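Local coordinates for protein N-alpha-acetyltransferase 35, NatC auxiliary subunit (Saccharomyces cerevisiae, PDB 6YGA) that serves as an auxiliary subunit of the NatC N-terminal acetyltransferase, which acetylates the N-terminal methionine of the L-A virus Gag protein, and supports viral propagation, at residues I310-D314 / F343-R349; Y360-Y364 / S391-L396; W420-Q424 / W438-K443. All coordinates share one frame. Residue numbers count along the deposited sequence, not the author numbering.

Contact 1: I310-D314 / F343-R349; sequences ILLVD and FPLFFIR
In the TPR-like helical region of the NatC auxiliary subunit, the ends of two helices pack together. Segment 310-314 runs off the C-terminal end of helix 298-311 into a 3-10 segment at 313-314, with Asp314 N bonded to Leu311 O (3.3 Å) and Val313 N weakly to Ile310 O (3.3 Å). Segment 343-349 takes in the last turn of helix 337-347 and the two residues after it: Phe347 N bonds to Phe343 O at 2.7 Å and Ile348 N to Pro344 O at 2.8 Å, but Ile348 (phi/psi -110/109) leaves helical geometry. CA atoms pair Ile310 with Phe343 (5.7 Å), Leu311 with Phe346 (7.9 Å) and Val313 with Phe347 (7.7 Å). Phe346, chi1 t, enters the middle of the contact: Leu311 CD2 makes a CH-pi contact over its face, 4.3 Å from the ring centroid and 25° off the normal, while Val313 CG1 (3.9 Å from Phe346 CD2) and Asp314 CB (3.8 Å from Phe346 CE2) lie at its edge. Ile310 CD1 packs on Phe343 CB at 3.7 Å. Beyond this apolar layer lies the salt bridge between Asp314 and the extended Arg349; Lys357 gives the carboxylate a second charged partner, and Tyr240 receives the guanidinium in a cation-pi contact. Arg349 NE donates to Phe346 O at 3.0 Å and 172°, satisfying a carbonyl at the helix end. Its NH2 donates only weakly to Asp314 OD1 (3.3 Å, 132°), and water 1 links the same pair, donating to Asp314 OD1 at 3.2 Å and accepting from Arg349 NH1 at 3.3 Å.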
loop_
_atom_site.group_PDB
_atom_site.type_symbol
_atom_site.label_atom_id
_atom_site.label_comp_id
_atom_site.label_asym_id
_atom_site.label_seq_id
_atom_site.Cartn_x
_atom_site.Cartn_y
_atom_site.Cartn_z
ATOM N N ILE B 310 7.946 15.074 -11.737
ATOM C CA ILE B 310 6.998 15.836 -10.927
ATOM C C ILE B 310 7.015 17.306 -11.322
ATOM O O ILE B 310 5.963 17.942 -11.453
ATOM C CB ILE B 310 7.312 15.653 -9.430
ATOM C CG1 ILE B 310 7.144 14.189 -9.028
ATOM C CG2 ILE B 310 6.445 16.575 -8.576
ATOM C CD1 ILE B 310 5.840 13.578 -9.474
ATOM N N LEU B 311 8.209 17.866 -11.522
ATOM C CA LEU B 311 8.335 19.286 -11.831
ATOM C C LEU B 311 7.751 19.651 -13.190
ATOM O O LEU B 311 7.534 20.838 -13.451
ATOM C CB LEU B 311 9.807 19.698 -11.774
ATOM C CG LEU B 311 10.552 19.240 -10.520
ATOM C CD1 LEU B 311 12.041 19.543 -10.627
ATOM C CD2 LEU B 311 9.951 19.886 -9.278
ATOM N N LEU B 312 7.496 18.668 -14.060
ATOM C CA LEU B 312 6.981 18.973 -15.393
ATOM C C LEU B 312 5.571 19.541 -15.339
ATOM O O LEU B 312 5.172 20.287 -16.241
ATOM C CB LEU B 312 6.998 17.723 -16.273
ATOM C CG LEU B 312 8.352 17.131 -16.668
ATOM C CD1 LEU B 312 8.172 15.828 -17.440
ATOM C CD2 LEU B 312 9.156 18.132 -17.481
ATOM N N VAL B 313 4.805 19.201 -14.299
ATOM C CA VAL B 313 3.422 19.651 -14.223
ATOM C C VAL B 313 3.334 21.162 -14.062
ATOM O O VAL B 313 2.276 21.748 -14.317
ATOM C CB VAL B 313 2.686 18.933 -13.079
ATOM C CG1 VAL B 313 3.093 19.515 -11.733
ATOM C CG2 VAL B 313 1.180 19.011 -13.278
ATOM N N ASP B 314 4.426 21.814 -13.656
ATOM C CA ASP B 314 4.418 23.268 -13.540
ATOM C C ASP B 314 4.263 23.939 -14.900
ATOM O O ASP B 314 3.787 25.077 -14.979
ATOM C CB ASP B 314 5.697 23.738 -12.842
ATOM C CG ASP B 314 5.718 25.232 -12.604
ATOM O OD1 ASP B 314 4.855 25.731 -11.851
ATOM O OD2 ASP B 314 6.604 25.908 -13.167
ATOM N N PHE B 343 4.481 15.379 -5.420
ATOM C CA PHE B 343 3.527 15.875 -6.409
ATOM C C PHE B 343 2.337 16.600 -5.785
ATOM O O PHE B 343 2.089 17.757 -6.165
ATOM C CB PHE B 343 3.086 14.724 -7.321
ATOM C CG PHE B 343 1.820 15.005 -8.069
ATOM C CD1 PHE B 343 1.800 15.908 -9.123
ATOM C CD2 PHE B 343 0.646 14.368 -7.719
ATOM C CE1 PHE B 343 0.630 16.167 -9.805
ATOM C CE2 PHE B 343 -0.528 14.620 -8.397
ATOM C CZ PHE B 343 -0.537 15.520 -9.442
ATOM N N PRO B 344 1.582 16.027 -4.836
ATOM C CA PRO B 344 0.451 16.797 -4.288
ATOM C C PRO B 344 0.877 18.063 -3.564
ATOM O O PRO B 344 0.160 19.069 -3.629
ATOM C CB PRO B 344 -0.234 15.795 -3.347
ATOM C CG PRO B 344 0.186 14.460 -3.849
ATOM C CD PRO B 344 1.606 14.664 -4.277
ATOM N N LEU B 345 2.028 18.050 -2.886
ATOM C CA LEU B 345 2.501 19.260 -2.217
ATOM C C LEU B 345 2.991 20.298 -3.218
ATOM O O LEU B 345 2.817 21.502 -2.997
ATOM C CB LEU B 345 3.610 18.910 -1.226
ATOM C CG LEU B 345 3.183 17.941 -0.126
ATOM C CD1 LEU B 345 4.368 17.533 0.736
ATOM C CD2 LEU B 345 2.090 18.579 0.714
ATOM N N PHE B 346 3.605 19.849 -4.313
ATOM C CA PHE B 346 4.022 20.744 -5.385
ATOM C C PHE B 346 2.835 21.232 -6.205
ATOM O O PHE B 346 2.856 22.358 -6.715
ATOM C CB PHE B 346 5.031 20.022 -6.282
ATOM C CG PHE B 346 5.631 20.886 -7.354
ATOM C CD1 PHE B 346 6.741 21.666 -7.087
ATOM C CD2 PHE B 346 5.101 20.897 -8.634
ATOM C CE1 PHE B 346 7.303 22.457 -8.067
ATOM C CE2 PHE B 346 5.659 21.686 -9.621
ATOM C CZ PHE B 346 6.762 22.468 -9.336
ATOM N N PHE B 347 1.798 20.405 -6.333
ATOM C CA PHE B 347 0.630 20.753 -7.137
ATOM C C PHE B 347 -0.336 21.641 -6.360
ATOM O O PHE B 347 -0.857 22.620 -6.904
ATOM C CB PHE B 347 -0.060 19.469 -7.606
ATOM C CG PHE B 347 -1.120 19.682 -8.645
ATOM C CD1 PHE B 347 -0.785 20.085 -9.927
ATOM C CD2 PHE B 347 -2.452 19.445 -8.349
ATOM C CE1 PHE B 347 -1.765 20.271 -10.889
ATOM C CE2 PHE B 347 -3.433 19.626 -9.305
ATOM C CZ PHE B 347 -3.088 20.039 -10.576
ATOM N N ILE B 348 -0.578 21.315 -5.093
ATOM C CA ILE B 348 -1.460 22.073 -4.214
ATOM C C ILE B 348 -0.572 22.758 -3.186
ATOM O O ILE B 348 -0.016 22.096 -2.300
ATOM C CB ILE B 348 -2.499 21.167 -3.543
ATOM C CG1 ILE B 348 -3.245 20.354 -4.603
ATOM C CG2 ILE B 348 -3.463 21.981 -2.697
ATOM C CD1 ILE B 348 -4.216 19.346 -4.034
ATOM N N ARG B 349 -0.447 24.080 -3.288
ATOM C CA ARG B 349 0.643 24.806 -2.656
ATOM C C ARG B 349 0.191 25.522 -1.380
ATOM O O ARG B 349 -0.958 25.419 -0.943
ATOM C CB ARG B 349 1.259 25.780 -3.659
ATOM C CG ARG B 349 1.899 25.078 -4.844
ATOM C CD ARG B 349 2.665 26.030 -5.738
ATOM N NE ARG B 349 3.357 25.294 -6.790
ATOM C CZ ARG B 349 4.078 25.854 -7.755
ATOM N NH1 ARG B 349 4.213 27.173 -7.818
ATOM N NH2 ARG B 349 4.669 25.088 -8.662
HETATM O O HOH W 1 6.754 27.432 -9.845
#

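Contact 2: Y360-Y364 / S391-L396; sequences YTQFY and SSNMLL. With EDO (1,2-ethanediol), chain C.
Two helices of the TPR-like region cross steeply here: the axes of 360-364 and 391-396 approach to 8.8 Å at a signed angle of 77°, and the nearest CA pair is Tyr364 with Ser392 (5.2 Å). Tyr360, chi1 m, presents a ring face to Leu396, whose CD1 makes a CH-pi contact 3.5 Å from the ring centroid and only 5° off the normal. At Thr361 the backbone itself meets the partner, CA lying 3.5 Å from Ser392 OG, a small side chain that permits close approach. Phe363, chi1 t, places CD2 4.1 Å from Leu396 CD2 and 4.3 Å from Leu395 CD2; beyond the pair it meets the rings of Phe347 and Tyr399. Tyr364, also t, has Ser391 CB over its face, 3.5 Å from Tyr364 CE1, while Leu395 CD2 lies near the ring edge, 4.1 Å from Tyr364 CD1. The hydroxyls of Ser391 and Ser392 are hydrogen-bonded back within their own helix, to Leu387 O and Ile388 O, and no direct hydrogen bond crosses the contact. The polar link is water 2, which donates to Tyr360 O at 2.8 Å and to Ser392 O at 3.2 Å.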
loop_
_atom_site.group_PDB
_atom_site.type_symbol
_atom_site.label_atom_id
_atom_site.label_comp_id
_atom_site.label_asym_id
_atom_site.label_seq_id
_atom_site.Cartn_x
_atom_site.Cartn_y
_atom_site.Cartn_z
ATOM N N TYR B 360 -8.722 27.191 -5.989
ATOM C CA TYR B 360 -9.320 25.864 -6.094
ATOM C C TYR B 360 -10.561 25.889 -6.979
ATOM O O TYR B 360 -10.755 24.995 -7.812
ATOM C CB TYR B 360 -9.666 25.312 -4.710
ATOM C CG TYR B 360 -8.470 25.039 -3.818
ATOM C CD1 TYR B 360 -7.173 25.130 -4.308
ATOM C CD2 TYR B 360 -8.641 24.686 -2.485
ATOM C CE1 TYR B 360 -6.082 24.886 -3.496
ATOM C CE2 TYR B 360 -7.556 24.439 -1.666
ATOM C CZ TYR B 360 -6.277 24.541 -2.178
ATOM O OH TYR B 360 -5.194 24.298 -1.367
ATOM N N THR B 361 -11.407 26.912 -6.823
ATOM C CA THR B 361 -12.626 26.980 -7.622
ATOM C C THR B 361 -12.320 27.339 -9.073
ATOM O O THR B 361 -12.943 26.798 -9.993
ATOM C CB THR B 361 -13.612 27.976 -7.008
ATOM O OG1 THR B 361 -13.044 29.293 -7.015
ATOM C CG2 THR B 361 -13.945 27.576 -5.577
ATOM N N GLN B 362 -11.361 28.242 -9.301
ATOM C CA GLN B 362 -10.952 28.546 -10.669
ATOM C C GLN B 362 -10.433 27.301 -11.374
ATOM O O GLN B 362 -10.744 27.064 -12.548
ATOM C CB GLN B 362 -9.884 29.639 -10.673
ATOM C CG GLN B 362 -10.390 31.019 -10.308
ATOM C CD GLN B 362 -9.274 32.040 -10.263
ATOM O OE1 GLN B 362 -8.097 31.696 -10.382
ATOM N NE2 GLN B 362 -9.637 33.305 -10.090
ATOM N N PHE B 363 -9.643 26.492 -10.667
ATOM C CA PHE B 363 -9.115 25.258 -11.240
ATOM C C PHE B 363 -10.237 24.283 -11.577
ATOM O O PHE B 363 -10.202 23.623 -12.623
ATOM C CB PHE B 363 -8.123 24.636 -10.258
ATOM C CG PHE B 363 -7.403 23.436 -10.786
ATOM C CD1 PHE B 363 -6.503 23.553 -11.832
ATOM C CD2 PHE B 363 -7.598 22.191 -10.211
ATOM C CE1 PHE B 363 -5.827 22.447 -12.309
ATOM C CE2 PHE B 363 -6.923 21.083 -10.680
ATOM C CZ PHE B 363 -6.036 21.212 -11.731
ATOM N N TYR B 364 -11.243 24.185 -10.707
ATOM C CA TYR B 364 -12.372 23.298 -10.968
ATOM C C TYR B 364 -13.191 23.785 -12.156
ATOM O O TYR B 364 -13.571 22.992 -13.026
ATOM C CB TYR B 364 -13.249 23.185 -9.720
ATOM C CG TYR B 364 -14.630 22.624 -9.987
ATOM C CD1 TYR B 364 -14.836 21.256 -10.090
ATOM C CD2 TYR B 364 -15.727 23.467 -10.125
ATOM C CE1 TYR B 364 -16.094 20.743 -10.332
ATOM C CE2 TYR B 364 -16.991 22.961 -10.368
ATOM C CZ TYR B 364 -17.169 21.597 -10.469
ATOM O OH TYR B 364 -18.424 21.085 -10.709
ATOM N N SER B 391 -17.251 20.527 -4.811
ATOM C CA SER B 391 -16.773 19.884 -6.030
ATOM C C SER B 391 -15.286 20.134 -6.238
ATOM O O SER B 391 -14.554 19.236 -6.668
ATOM C CB SER B 391 -17.579 20.373 -7.232
ATOM O OG SER B 391 -18.960 20.103 -7.066
ATOM N N SER B 392 -14.816 21.345 -5.921
ATOM C CA SER B 392 -13.398 21.660 -6.087
ATOM C C SER B 392 -12.535 20.829 -5.151
ATOM O O SER B 392 -11.470 20.342 -5.547
ATOM C CB SER B 392 -13.157 23.148 -5.846
ATOM O OG SER B 392 -13.976 23.934 -6.693
ATOM N N ASN B 393 -12.971 20.667 -3.900
ATOM C CA ASN B 393 -12.250 19.802 -2.974
ATOM C C ASN B 393 -12.266 18.355 -3.451
ATOM O O ASN B 393 -11.262 17.643 -3.327
ATOM C CB ASN B 393 -12.850 19.921 -1.572
ATOM C CG ASN B 393 -12.636 21.295 -0.962
ATOM O OD1 ASN B 393 -11.653 21.971 -1.261
ATOM N ND2 ASN B 393 -13.556 21.712 -0.097
HETATM N N MSE B 394 -13.387 17.907 -4.010
HETATM C CA MSE B 394 -13.505 16.547 -4.524
HETATM C C MSE B 394 -12.504 16.313 -5.650
HETATM O O MSE B 394 -11.892 15.248 -5.749
HETATM C CB MSE B 394 -14.928 16.288 -5.021
HETATM C CG MSE B 394 -15.317 14.821 -5.068
HETATM SE SE MSE B 394 -15.364 14.038 -3.286
HETATM C CE MSE B 394 -14.250 12.479 -3.633
ATOM N N LEU B 395 -12.345 17.329 -6.501
ATOM C CA LEU B 395 -11.431 17.209 -7.630
ATOM C C LEU B 395 -9.983 17.170 -7.163
ATOM O O LEU B 395 -9.171 16.412 -7.705
ATOM C CB LEU B 395 -11.658 18.361 -8.609
ATOM C CG LEU B 395 -10.757 18.419 -9.842
ATOM C CD1 LEU B 395 -10.927 17.171 -10.702
ATOM C CD2 LEU B 395 -11.052 19.676 -10.647
ATOM N N LEU B 396 -9.641 17.974 -6.153
ATOM C CA LEU B 396 -8.282 17.950 -5.626
ATOM C C LEU B 396 -7.953 16.597 -5.004
ATOM O O LEU B 396 -6.834 16.093 -5.156
ATOM C CB LEU B 396 -8.091 19.072 -4.609
ATOM C CG LEU B 396 -8.138 20.498 -5.160
ATOM C CD1 LEU B 396 -7.670 21.481 -4.100
ATOM C CD2 LEU B 396 -7.300 20.627 -6.424
HETATM C C1 EDO C . -12.621 28.677 -15.583
HETATM O O1 EDO C . -11.565 29.354 -14.891
HETATM C C2 EDO C . -13.427 29.654 -16.432
HETATM O O2 EDO C . -14.661 29.029 -16.802
HETATM O O HOH W 2 -10.236 22.267 -7.786
#

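Contact 3: W420-Q424 / W438-K443; sequences WDSLQ and WTYFMK. With EDO (1,2-ethanediol), chain D.
The segments 420-424 and 438-443 form part of an antiparallel helical hairpin, the arrangement on which TPR-like repeats are built. Their axes come within 9.2 Å with N-to-C directions 164° apart (signed crossing angle -164°), and CA atoms pair Trp420 with Lys443 (5.5 Å) and Gln424 with Thr439 (5.7 Å). Trp420, chi1 m and chi2 121°, lays its indole along the partner helix: Met442 CB (Met442 is selenomethionine) makes a CH-pi contact 4.2 Å from the six-membered ring centroid and 4° off the normal, and Trp420 CB meets Lys443 CB at 3.6 Å. The six-membered rings of Trp420 and Trp438 meet obliquely, centroids 5.8 Å apart and planes at 73°. Between the backbones sits Thr439, its CG2 3.5 Å from Trp420 O and 3.7 Å from Gln424 CB; its OG1 bonds to Tyr435 O. On the far side of Trp438, NE1 donates to O2 of a 1,2-ethanediol at 2.7 Å, a molecule probably left from crystallisation. Lys443 is buried, yet its ammonium is well paired: besides Val597 O from a neighbouring loop, NZ donates to Asp421 OD1 in a salt bridge at 2.8 Å and to Gln424 OE1, likewise at 2.8 Å.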
loop_
_atom_site.group_PDB
_atom_site.type_symbol
_atom_site.label_atom_id
_atom_site.label_comp_id
_atom_site.label_asym_id
_atom_site.label_seq_id
_atom_site.Cartn_x
_atom_site.Cartn_y
_atom_site.Cartn_z
ATOM N N TRP B 420 -19.053 11.254 -5.409
ATOM C CA TRP B 420 -19.429 11.773 -6.720
ATOM C C TRP B 420 -20.922 11.604 -6.967
ATOM O O TRP B 420 -21.577 12.509 -7.497
ATOM C CB TRP B 420 -18.636 11.074 -7.824
ATOM C CG TRP B 420 -17.202 11.483 -7.938
ATOM C CD1 TRP B 420 -16.110 10.672 -7.827
ATOM C CD2 TRP B 420 -16.700 12.799 -8.200
ATOM N NE1 TRP B 420 -14.959 11.403 -8.000
ATOM C CE2 TRP B 420 -15.295 12.711 -8.230
ATOM C CE3 TRP B 420 -17.303 14.043 -8.411
ATOM C CZ2 TRP B 420 -14.483 13.818 -8.459
ATOM C CZ3 TRP B 420 -16.495 15.141 -8.638
ATOM C CH2 TRP B 420 -15.101 15.021 -8.661
ATOM N N ASP B 421 -21.475 10.445 -6.593
ATOM C CA ASP B 421 -22.898 10.191 -6.800
ATOM C C ASP B 421 -23.750 11.171 -6.005
ATOM O O ASP B 421 -24.677 11.787 -6.544
ATOM C CB ASP B 421 -23.236 8.749 -6.415
ATOM C CG ASP B 421 -24.636 8.335 -6.850
ATOM O OD1 ASP B 421 -24.874 8.220 -8.071
ATOM O OD2 ASP B 421 -25.496 8.116 -5.970
ATOM N N SER B 422 -23.443 11.330 -4.715
ATOM C CA SER B 422 -24.180 12.276 -3.882
ATOM C C SER B 422 -24.053 13.695 -4.417
ATOM O O SER B 422 -25.022 14.463 -4.406
ATOM C CB SER B 422 -23.675 12.196 -2.441
ATOM O OG SER B 422 -24.384 13.081 -1.596
ATOM N N LEU B 423 -22.865 14.058 -4.900
ATOM C CA LEU B 423 -22.667 15.388 -5.461
ATOM C C LEU B 423 -23.501 15.577 -6.723
ATOM O O LEU B 423 -24.138 16.621 -6.912
ATOM C CB LEU B 423 -21.184 15.605 -5.750
ATOM C CG LEU B 423 -20.693 17.041 -5.873
ATOM C CD1 LEU B 423 -21.046 17.833 -4.623
ATOM C CD2 LEU B 423 -19.196 17.019 -6.090
ATOM N N GLN B 424 -23.515 14.564 -7.597
ATOM C CA GLN B 424 -24.307 14.646 -8.821
ATOM C C GLN B 424 -25.795 14.771 -8.511
ATOM O O GLN B 424 -26.508 15.547 -9.156
ATOM C CB GLN B 424 -24.038 13.421 -9.700
ATOM C CG GLN B 424 -24.804 13.417 -11.015
ATOM C CD GLN B 424 -24.725 12.085 -11.741
ATOM O OE1 GLN B 424 -23.786 11.309 -11.548
ATOM N NE2 GLN B 424 -25.716 11.812 -12.578
ATOM N N TRP B 438 -20.723 17.215 -15.856
ATOM C CA TRP B 438 -19.303 16.975 -15.614
ATOM C C TRP B 438 -19.092 16.018 -14.446
ATOM O O TRP B 438 -18.199 15.163 -14.490
ATOM C CB TRP B 438 -18.575 18.294 -15.357
ATOM C CG TRP B 438 -17.107 18.120 -15.101
ATOM C CD1 TRP B 438 -16.108 18.123 -16.031
ATOM C CD2 TRP B 438 -16.472 17.911 -13.832
ATOM N NE1 TRP B 438 -14.891 17.933 -15.421
ATOM C CE2 TRP B 438 -15.088 17.799 -14.071
ATOM C CE3 TRP B 438 -16.940 17.806 -12.519
ATOM C CZ2 TRP B 438 -14.167 17.591 -13.045
ATOM C CZ3 TRP B 438 -16.024 17.598 -11.503
ATOM C CH2 TRP B 438 -14.654 17.493 -11.771
ATOM N N THR B 439 -19.894 16.156 -13.386
ATOM C CA THR B 439 -19.814 15.218 -12.271
ATOM C C THR B 439 -20.117 13.797 -12.730
ATOM O O THR B 439 -19.457 12.844 -12.302
ATOM C CB THR B 439 -20.780 15.635 -11.160
ATOM O OG1 THR B 439 -20.561 17.011 -10.826
ATOM C CG2 THR B 439 -20.564 14.780 -9.916
ATOM N N TYR B 440 -21.108 13.638 -13.610
ATOM C CA TYR B 440 -21.442 12.308 -14.108
ATOM C C TYR B 440 -20.280 11.710 -14.888
ATOM O O TYR B 440 -19.971 10.521 -14.741
ATOM C CB TYR B 440 -22.702 12.371 -14.970
ATOM C CG TYR B 440 -23.158 11.028 -15.489
ATOM C CD1 TYR B 440 -23.577 10.029 -14.617
ATOM C CD2 TYR B 440 -23.184 10.765 -16.851
ATOM C CE1 TYR B 440 -24.001 8.802 -15.089
ATOM C CE2 TYR B 440 -23.606 9.545 -17.332
ATOM C CZ TYR B 440 -24.013 8.567 -16.450
ATOM O OH TYR B 440 -24.433 7.349 -16.933
ATOM N N PHE B 441 -19.614 12.524 -15.711
ATOM C CA PHE B 441 -18.463 12.034 -16.463
ATOM C C PHE B 441 -17.364 11.533 -15.534
ATOM O O PHE B 441 -16.775 10.473 -15.776
ATOM C CB PHE B 441 -17.915 13.131 -17.374
ATOM C CG PHE B 441 -16.536 12.844 -17.886
ATOM C CD1 PHE B 441 -16.342 11.947 -18.925
ATOM C CD2 PHE B 441 -15.432 13.458 -17.317
ATOM C CE1 PHE B 441 -15.072 11.673 -19.392
ATOM C CE2 PHE B 441 -14.160 13.187 -17.779
ATOM C CZ PHE B 441 -13.978 12.295 -18.818
HETATM N N MSE B 442 -17.068 12.282 -14.476
HETATM C CA MSE B 442 -16.027 11.893 -13.534
HETATM C C MSE B 442 -16.412 10.650 -12.740
HETATM O O MSE B 442 -15.581 9.767 -12.521
HETATM C CB MSE B 442 -15.717 13.046 -12.583
HETATM C CG MSE B 442 -15.116 14.250 -13.277
HETATM SE SE MSE B 442 -13.323 13.882 -13.947
HETATM C CE MSE B 442 -12.436 13.674 -12.225
ATOM N N LYS B 443 -17.671 10.579 -12.306
ATOM C CA LYS B 443 -18.118 9.412 -11.552
ATOM C C LYS B 443 -18.052 8.149 -12.402
ATOM O O LYS B 443 -17.513 7.124 -11.972
ATOM C CB LYS B 443 -19.537 9.628 -11.031
ATOM C CG LYS B 443 -20.020 8.518 -10.114
ATOM C CD LYS B 443 -21.483 8.682 -9.773
ATOM C CE LYS B 443 -22.360 8.406 -10.981
ATOM N NZ LYS B 443 -23.796 8.631 -10.670
HETATM C C1 EDO D . -11.291 17.961 -17.795
HETATM O O1 EDO D . -12.504 18.250 -18.499
HETATM C C2 EDO D . -11.464 16.696 -16.963
HETATM O O2 EDO D . -12.513 16.883 -16.004
#

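The three contacts follow in series along the chain, within the TPR-like helical region, and step outward: their centres lie about 15, 21 and 23 Å from the centre of the chain. Contacts 1 and 2 have centres about 15 Å apart and touch directly: Phe347 CZ lies 3.4 Å from Phe363 CZ, across successive helices 337-347 and 360-372. The centres of contacts 2 and 3 are about 13 Å apart, and the two meet where Tyr364 CE1 approaches Trp438 CZ3 (3.4 Å) and Met394 CG approaches Trp420 CH2 (3.6 Å); helices 386-402 and 406-429 are also consecutive. Contacts 1 and 3 stay about 11 Å apart at their nearest atoms, so contact 2 bridges them, giving one continuous run of packed helices.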